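Local coordinates for uncharacterized protein (Bacteroides uniformis, PDB 4JPQ) that is of unknown function but probably binds carbohydrate, at residues Phe92-Glu97 and Ser164-His169; Tyr102-Cys107 and Leu114-Ala119. All blocks are in the same frame, centred on the assembly; numbering follows the deposited sequence.

Contact 1. Residues Phe92-Glu97 and Ser164-His169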
ATOM      1  N   PHE A  92       0.843   2.002  -0.313  1.00 49.70           N
ATOM      2  CA  PHE A  92      -0.413   2.646   0.075  1.00 48.65           C
ATOM      3  C   PHE A  92      -0.067   3.997   0.698  1.00 43.93           C
ATOM      4  O   PHE A  92       0.651   4.045   1.693  1.00 49.32           O
ATOM      5  CB  PHE A  92      -1.168   1.783   1.094  1.00 50.05           C
ATOM      6  CG  PHE A  92      -2.416   2.435   1.670  1.00 51.48           C
ATOM      7  CD1 PHE A  92      -3.393   2.983   0.835  1.00 58.59           C
ATOM      8  CD2 PHE A  92      -2.647   2.446   3.052  1.00 51.53           C
ATOM      9  CE1 PHE A  92      -4.554   3.552   1.359  1.00 51.96           C
ATOM     10  CE2 PHE A  92      -3.808   3.003   3.580  1.00 45.59           C
ATOM     11  CZ  PHE A  92      -4.760   3.558   2.731  1.00 50.72           C
ATOM     12  N   PHE A  93      -0.549   5.074   0.090  1.00 37.82           N
ATOM     13  CA  PHE A  93      -0.323   6.447   0.565  1.00 43.71           C
ATOM     14  C   PHE A  93      -1.689   6.973   0.984  1.00 46.68           C
ATOM     15  O   PHE A  93      -2.657   6.762   0.256  1.00 47.35           O
ATOM     16  CB  PHE A  93       0.228   7.346  -0.546  1.00 52.09           C
ATOM     17  CG  PHE A  93       1.717   7.208  -0.810  1.00 48.61           C
ATOM     18  CD1 PHE A  93       2.328   5.962  -0.992  1.00 50.15           C
ATOM     19  CD2 PHE A  93       2.504   8.352  -0.971  1.00 46.82           C
ATOM     20  CE1 PHE A  93       3.695   5.867  -1.268  1.00 44.08           C
ATOM     21  CE2 PHE A  93       3.862   8.258  -1.250  1.00 46.54           C
ATOM     22  CZ  PHE A  93       4.461   7.014  -1.393  1.00 48.11           C
ATOM     23  N   VAL A  94      -1.770   7.675   2.119  1.00 55.08           N
ATOM     24  CA  VAL A  94      -3.067   8.145   2.643  1.00 57.38           C
ATOM     25  C   VAL A  94      -2.962   9.334   3.619  1.00 58.09           C
ATOM     26  O   VAL A  94      -2.061   9.359   4.456  1.00 59.65           O
ATOM     27  CB  VAL A  94      -3.826   6.950   3.301  1.00 54.81           C
ATOM     28  CG1 VAL A  94      -3.076   6.390   4.509  1.00 56.69           C
ATOM     29  CG2 VAL A  94      -5.246   7.318   3.692  1.00 63.03           C
ATOM     30  N   SER A  95      -3.888  10.292   3.488  1.00 61.20           N
ATOM     31  CA  SER A  95      -4.026  11.470   4.368  1.00 62.39           C
ATOM     32  C   SER A  95      -5.370  11.235   5.070  1.00 61.15           C
ATOM     33  O   SER A  95      -6.415  11.230   4.408  1.00 65.88           O
ATOM     34  CB  SER A  95      -4.045  12.787   3.571  1.00 70.50           C
ATOM     35  OG  SER A  95      -4.368  13.907   4.388  1.00 93.34           O
ATOM     36  N   PRO A  96      -5.371  11.088   6.402  1.00 68.36           N
ATOM     37  CA  PRO A  96      -6.602  10.694   7.071  1.00 82.89           C
ATOM     38  C   PRO A  96      -7.535  11.770   7.644  1.00 91.35           C
ATOM     39  O   PRO A  96      -8.654  11.401   8.036  1.00102.34           O
ATOM     40  CB  PRO A  96      -6.051   9.861   8.218  1.00 84.99           C
ATOM     41  CG  PRO A  96      -4.847  10.650   8.633  1.00 83.94           C
ATOM     42  CD  PRO A  96      -4.326  11.350   7.406  1.00 80.99           C
ATOM     43  N   GLU A  97      -7.122  13.040   7.700  1.00 85.38           N
ATOM     44  CA  GLU A  97      -7.944  14.068   8.361  1.00106.27           C
ATOM     45  C   GLU A  97      -8.223  15.304   7.496  1.00106.28           C
ATOM     46  O   GLU A  97      -8.685  16.314   8.025  1.00 91.83           O
ATOM     47  CB  GLU A  97      -7.230  14.504   9.671  1.00107.22           C
ATOM     48  CG  GLU A  97      -8.078  14.619  10.957  1.00114.50           C
ATOM     49  CD  GLU A  97      -8.087  13.321  11.779  1.00114.05           C
ATOM     50  OE1 GLU A  97      -8.855  12.385  11.445  1.00 99.12           O
ATOM     51  OE2 GLU A  97      -7.341  13.246  12.789  1.00103.74           O
ATOM     52  N   SER A 164      -4.185   3.448  15.186  1.00 54.35           N
ATOM     53  CA  SER A 164      -3.048   3.957  15.981  1.00 49.32           C
ATOM     54  C   SER A 164      -1.747   4.104  15.194  1.00 50.21           C
ATOM     55  O   SER A 164      -0.880   4.869  15.606  1.00 51.30           O
ATOM     56  CB  SER A 164      -2.791   3.060  17.191  1.00 52.51           C
ATOM     57  OG  SER A 164      -2.566   1.717  16.789  1.00 53.80           O
ATOM     58  N   ALA A 165      -1.590   3.374  14.080  1.00 53.17           N
ATOM     59  CA  ALA A 165      -0.391   3.515  13.216  1.00 51.90           C
ATOM     60  C   ALA A 165      -0.304   4.864  12.503  1.00 54.72           C
ATOM     61  O   ALA A 165       0.748   5.170  11.940  1.00 60.59           O
ATOM     62  CB  ALA A 165      -0.295   2.400  12.205  1.00 55.92           C
ATOM     63  N   PHE A 166      -1.378   5.664  12.495  1.00 56.30           N
ATOM     64  CA  PHE A 166      -1.295   7.042  12.003  1.00 62.91           C
ATOM     65  C   PHE A 166      -0.641   7.837  13.148  1.00 70.36           C
ATOM     66  O   PHE A 166      -1.276   8.646  13.835  1.00 76.23           O
ATOM     67  CB  PHE A 166      -2.677   7.573  11.637  1.00 64.45           C
ATOM     68  CG  PHE A 166      -3.319   6.860  10.476  1.00 54.98           C
ATOM     69  CD1 PHE A 166      -2.662   6.765   9.257  1.00 57.06           C
ATOM     70  CD2 PHE A 166      -4.607   6.354  10.572  1.00 55.59           C
ATOM     71  CE1 PHE A 166      -3.254   6.127   8.173  1.00 61.36           C
ATOM     72  CE2 PHE A 166      -5.219   5.741   9.488  1.00 60.61           C
ATOM     73  CZ  PHE A 166      -4.538   5.616   8.287  1.00 60.48           C
ATOM     74  N   PHE A 167       0.667   7.621  13.283  1.00 65.63           N
ATOM     75  CA  PHE A 167       1.466   8.070  14.437  1.00 62.77           C
ATOM     76  C   PHE A 167       1.578   9.560  14.725  1.00 64.62           C
ATOM     77  O   PHE A 167       1.988   9.927  15.830  1.00 68.39           O
ATOM     78  CB  PHE A 167       2.854   7.385  14.459  1.00 62.05           C
ATOM     79  CG  PHE A 167       3.799   7.798  13.354  1.00 58.43           C
ATOM     80  CD1 PHE A 167       3.777   7.173  12.115  1.00 54.69           C
ATOM     81  CD2 PHE A 167       4.765   8.772  13.587  1.00 64.26           C
ATOM     82  CE1 PHE A 167       4.662   7.544  11.110  1.00 54.91           C
ATOM     83  CE2 PHE A 167       5.664   9.147  12.591  1.00 67.28           C
ATOM     84  CZ  PHE A 167       5.608   8.533  11.346  1.00 60.21           C
ATOM     85  N   GLN A 168       1.233  10.391  13.742  1.00 64.18           N
ATOM     86  CA  GLN A 168       1.181  11.847  13.902  1.00 67.32           C
ATOM     87  C   GLN A 168      -0.258  12.375  14.118  1.00 66.44           C
ATOM     88  O   GLN A 168      -0.468  13.588  14.069  1.00 68.04           O
ATOM     89  CB  GLN A 168       1.804  12.537  12.689  1.00 72.88           C
ATOM     90  CG  GLN A 168       3.272  12.207  12.441  1.00 75.03           C
ATOM     91  CD  GLN A 168       3.811  12.850  11.168  1.00 80.96           C
ATOM     92  OE1 GLN A 168       3.074  13.078  10.204  1.00 92.67           O
ATOM     93  NE2 GLN A 168       5.102  13.148  11.160  1.00 78.10           N
ATOM     94  N   HIS A 169      -1.230  11.485  14.375  1.00 70.08           N
ATOM     95  CA  HIS A 169      -2.649  11.855  14.607  1.00 68.67           C
ATOM     96  C   HIS A 169      -3.287  11.057  15.740  1.00 68.95           C
ATOM     97  O   HIS A 169      -2.730  10.054  16.188  1.00 73.37           O
ATOM     98  CB  HIS A 169      -3.475  11.613  13.327  1.00 62.79           C
ATOM     99  CG  HIS A 169      -3.093  12.489  12.173  1.00 59.29           C
ATOM    100  ND1 HIS A 169      -2.047  12.196  11.329  1.00 57.49           N
ATOM    101  CD2 HIS A 169      -3.618  13.652  11.725  1.00 59.93           C
ATOM    102  CE1 HIS A 169      -1.936  13.144  10.417  1.00 57.97           C
ATOM    103  NE2 HIS A 169      -2.879  14.038  10.635  1.00 59.09           N
TER

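Contact 2. Residues Tyr102-Cys107 and Leu114-Ala119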
ATOM      1  N   TYR A 102       0.316  13.455   5.434  1.00 68.87           N
ATOM      2  CA  TYR A 102      -0.033  12.152   4.832  1.00 61.49           C
ATOM      3  C   TYR A 102       0.994  11.114   5.265  1.00 61.37           C
ATOM      4  O   TYR A 102       2.061  11.467   5.803  1.00 62.73           O
ATOM      5  CB  TYR A 102      -0.107  12.211   3.290  1.00 52.52           C
ATOM      6  CG  TYR A 102       1.227  12.333   2.608  1.00 50.26           C
ATOM      7  CD1 TYR A 102       1.877  13.574   2.494  1.00 54.76           C
ATOM      8  CD2 TYR A 102       1.869  11.204   2.091  1.00 50.70           C
ATOM      9  CE1 TYR A 102       3.128  13.682   1.879  1.00 52.13           C
ATOM     10  CE2 TYR A 102       3.125  11.298   1.488  1.00 45.98           C
ATOM     11  CZ  TYR A 102       3.744  12.530   1.376  1.00 50.68           C
ATOM     12  OH  TYR A 102       4.966  12.603   0.774  1.00 48.98           O
ATOM     13  N   TYR A 103       0.651   9.857   4.992  1.00 53.23           N
ATOM     14  CA  TYR A 103       1.473   8.707   5.312  1.00 52.96           C
ATOM     15  C   TYR A 103       1.709   7.859   4.074  1.00 54.56           C
ATOM     16  O   TYR A 103       0.874   7.834   3.178  1.00 57.61           O
ATOM     17  CB  TYR A 103       0.755   7.837   6.329  1.00 48.69           C
ATOM     18  CG  TYR A 103       0.512   8.503   7.652  1.00 55.91           C
ATOM     19  CD1 TYR A 103      -0.627   9.285   7.870  1.00 57.42           C
ATOM     20  CD2 TYR A 103       1.410   8.335   8.712  1.00 61.00           C
ATOM     21  CE1 TYR A 103      -0.863   9.881   9.108  1.00 65.65           C
ATOM     22  CE2 TYR A 103       1.184   8.923   9.951  1.00 67.94           C
ATOM     23  CZ  TYR A 103       0.049   9.694  10.149  1.00 69.04           C
ATOM     24  OH  TYR A 103      -0.185  10.281  11.368  1.00 63.73           O
ATOM     25  N   ASN A 104       2.848   7.178   4.034  1.00 50.26           N
ATOM     26  CA  ASN A 104       3.160   6.234   2.956  1.00 52.77           C
ATOM     27  C   ASN A 104       3.600   4.909   3.576  1.00 51.36           C
ATOM     28  O   ASN A 104       4.532   4.879   4.384  1.00 43.63           O
ATOM     29  CB  ASN A 104       4.214   6.764   1.968  1.00 55.97           C
ATOM     30  CG  ASN A 104       5.499   7.193   2.638  1.00 62.30           C
ATOM     31  OD1 ASN A 104       5.462   7.979   3.559  1.00 68.30           O
ATOM     32  ND2 ASN A 104       6.636   6.671   2.186  1.00 68.76           N
ATOM     33  N   PHE A 105       2.888   3.842   3.218  1.00 49.63           N
ATOM     34  CA  PHE A 105       3.159   2.492   3.675  1.00 47.98           C
ATOM     35  C   PHE A 105       3.683   1.760   2.455  1.00 46.82           C
ATOM     36  O   PHE A 105       2.912   1.483   1.541  1.00 48.39           O
ATOM     37  CB  PHE A 105       1.876   1.824   4.181  1.00 47.48           C
ATOM     38  CG  PHE A 105       1.275   2.497   5.373  1.00 43.72           C
ATOM     39  CD1 PHE A 105       0.439   3.593   5.213  1.00 41.70           C
ATOM     40  CD2 PHE A 105       1.513   2.018   6.654  1.00 42.94           C
ATOM     41  CE1 PHE A 105      -0.133   4.207   6.311  1.00 48.48           C
ATOM     42  CE2 PHE A 105       0.943   2.637   7.759  1.00 44.62           C
ATOM     43  CZ  PHE A 105       0.121   3.728   7.589  1.00 42.88           C
ATOM     44  N   GLU A 106       4.986   1.484   2.430  1.00 46.80           N
ATOM     45  CA  GLU A 106       5.627   0.794   1.313  1.00 47.49           C
ATOM     46  C   GLU A 106       6.116  -0.536   1.856  1.00 44.23           C
ATOM     47  O   GLU A 106       6.816  -0.567   2.866  1.00 44.33           O
ATOM     48  CB  GLU A 106       6.774   1.644   0.765  1.00 50.50           C
ATOM     49  CG  GLU A 106       6.342   3.057   0.367  1.00 56.75           C
ATOM     50  CD  GLU A 106       7.431   3.902  -0.275  1.00 58.75           C
ATOM     51  OE1 GLU A 106       8.448   3.361  -0.730  1.00 55.86           O
ATOM     52  OE2 GLU A 106       7.259   5.137  -0.340  1.00 65.34           O
ATOM     53  N   CYS A 107       5.743  -1.628   1.192  1.00 43.96           N
ATOM     54  CA  CYS A 107       6.079  -2.980   1.657  1.00 42.70           C
ATOM     55  C   CYS A 107       6.609  -3.845   0.513  1.00 46.11           C
ATOM     56  O   CYS A 107       5.950  -3.946  -0.536  1.00 47.88           O
ATOM     57  CB  CYS A 107       4.821  -3.593   2.253  1.00 50.05           C
ATOM     58  SG  CYS A 107       5.135  -4.971   3.358  1.00 57.74           S
ATOM     59  N   LEU A 114       8.177  -0.049   5.163  1.00 51.66           N
ATOM     60  CA  LEU A 114       8.622   1.327   5.377  1.00 51.88           C
ATOM     61  C   LEU A 114       7.368   2.174   5.595  1.00 53.65           C
ATOM     62  O   LEU A 114       6.380   2.031   4.840  1.00 45.64           O
ATOM     63  CB  LEU A 114       9.352   1.860   4.150  1.00 50.59           C
ATOM     64  CG  LEU A 114       9.620   3.374   4.047  1.00 56.30           C
ATOM     65  CD1 LEU A 114      10.696   3.792   5.021  1.00 58.25           C
ATOM     66  CD2 LEU A 114      10.014   3.763   2.636  1.00 56.40           C
ATOM     67  N   ILE A 115       7.416   3.038   6.612  1.00 51.85           N
ATOM     68  CA  ILE A 115       6.351   4.001   6.881  1.00 48.66           C
ATOM     69  C   ILE A 115       6.982   5.355   7.166  1.00 52.07           C
ATOM     70  O   ILE A 115       7.914   5.433   7.957  1.00 53.47           O
ATOM     71  CB  ILE A 115       5.476   3.680   8.116  1.00 44.22           C
ATOM     72  CG1 ILE A 115       4.975   2.243   8.126  1.00 43.37           C
ATOM     73  CG2 ILE A 115       4.265   4.624   8.162  1.00 50.07           C
ATOM     74  CD1 ILE A 115       4.253   1.863   9.412  1.00 45.65           C
ATOM     75  N   GLN A 116       6.482   6.402   6.516  1.00 48.87           N
ATOM     76  CA  GLN A 116       6.844   7.768   6.880  1.00 49.32           C
ATOM     77  C   GLN A 116       5.550   8.545   7.077  1.00 49.35           C
ATOM     78  O   GLN A 116       4.467   8.098   6.652  1.00 54.94           O
ATOM     79  CB  GLN A 116       7.682   8.464   5.834  1.00 56.47           C
ATOM     80  CG  GLN A 116       9.025   7.862   5.496  1.00 57.84           C
ATOM     81  CD  GLN A 116       9.462   8.313   4.111  1.00 61.54           C
ATOM     82  OE1 GLN A 116       9.086   7.715   3.087  1.00 61.27           O
ATOM     83  NE2 GLN A 116      10.215   9.389   4.067  1.00 56.24           N
ATOM     84  N   GLY A 117       5.674   9.691   7.738  1.00 48.02           N
ATOM     85  CA  GLY A 117       4.542  10.583   8.024  1.00 50.71           C
ATOM     86  C   GLY A 117       4.949  12.043   7.954  1.00 52.53           C
ATOM     87  O   GLY A 117       6.089  12.383   8.271  1.00 51.66           O
ATOM     88  N   GLY A 118       4.031  12.901   7.515  1.00 58.74           N
ATOM     89  CA  GLY A 118       4.284  14.356   7.434  1.00 64.40           C
ATOM     90  C   GLY A 118       3.773  14.998   6.167  1.00 64.22           C
ATOM     91  O   GLY A 118       3.208  14.322   5.298  1.00 61.32           O
ATOM     92  N   ALA A 119       3.946  16.320   6.103  1.00 76.70           N
ATOM     93  CA  ALA A 119       3.549  17.136   4.944  1.00 80.08           C
ATOM     94  C   ALA A 119       4.655  17.116   3.894  1.00 74.55           C
ATOM     95  O   ALA A 119       5.808  16.799   4.200  1.00 78.35           O
ATOM     96  CB  ALA A 119       3.260  18.573   5.376  1.00 75.71           C
TER
HETATM   97  O   HOH W   1       9.895   6.820  -0.073  1.00 40.37           O

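Contact 1. Residues Phe92-Glu97 and Ser164-His169
Val94 and Phe166 meet at the buried end of this contact, where CG1 of Val94 comes up to the edge of the phenyl ring, near its plane, 3.7 Å from Phe166 CE1. The two side chains cross at about a right angle. CB of Phe166 points toward strand 89-95, and CG lies anti to the carbonyl carbon (chi1 -65°). Pro96 covers one face of that ring more distantly, its CB 4.4 Å from Phe166 CE2. The same proline also serves His169: its CG stands over the centre of the imidazole, 4.2 Å from the ring centroid and only 8° off the normal, a CH-pi contact made tip to tip. Tyr103 hydrogen-bonds His169 ND1 through its hydroxyl, which ties down the imidazole that Pro96 meets.

Toward solvent the contact thins to the exposed Glu97, which slides past the partly exposed His169 in the opposite direction without bonding to it, OE2 3.9 Å from His169 CD2. Phe166 is the centre of an inverse gamma turn and begins a type I beta turn closed by His169 N to Phe166 O; the arrangement is largely apolar and CH-pi packing of a turned loop on a strand end in a beta-rich CBD9-like fold.

Contact 2. Residues Tyr102-Cys107 and Leu114-Ala119
Asn104 and Gln116 face each other in a hydrogen-bonded pair and are joined again through their side chains: Asn104 ND2 donates to Gln116 OE1 over 2.8 Å, with the N-H pointing almost straight at the oxygen (166°). The acceptor lies in the amide plane of Asn104, although the two amide planes are 66° apart. The other N-H of ND2 reaches Glu106 OE2 at 3.0 Å, meeting it from above the carboxylate plane, and a water bonded to Glu106 OE2 adds a weak bond to Gln116 OE1. CG of Asn104 lies between the backbone N and the carbonyl carbon (chi1 55°), and the amide beyond it meets both partners. Alongside, Leu114 CD2 packs 3.7 Å from Glu106 OE1.

On the other face, Phe105 takes Ile115 CG2 over its ring, offset toward the rim and 4.2 Å from the centroid, while Tyr103 CD2 lies 3.9 Å from Gly117 CA. Paired backbone bonds at Tyr102-Gly118, Asn104-Gln116 and Glu106-Leu114 set this register.

Farther out, Arg124 bonds Asn104 OD1, Tyr102 O and Gly118 O. A 3-cyclohexyl-1-propylsulfonic acid, probably from the crystallisation liquor, lies about 5 Å from the Glu106 side chain and may mark a pocket. The whole is an antiparallel beta hairpin, with an amide-carboxylate network on the face of Asn104, Glu106 and Gln116 and mainly apolar and aromatic packing on that of Phe105 and Ile115.

Overall arrangement
Strands 89-95 and 102-108 are sheet neighbours, so contacts 1 and 2 share a framework, and their centres lie about 8 Å apart. Contact 2 is nested within the chain loop closed by contact 1. Both are largely buried, but contact 1 runs out to an exposed glutamate, whereas contact 2 has no exposed residue among those that touch. Their chemistry follows their place: a loop packs on a strand end through side chains in contact 1, while a backbone ladder, side-chain amides on one face and Phe105-Ile115 packing on the other join adjacent strands in contact 2. Tyr103 bridges them, since its hydroxyl also bonds Gln168 N and its ring meets Phe166; Phe92 O and Phe105 N join the strands directly.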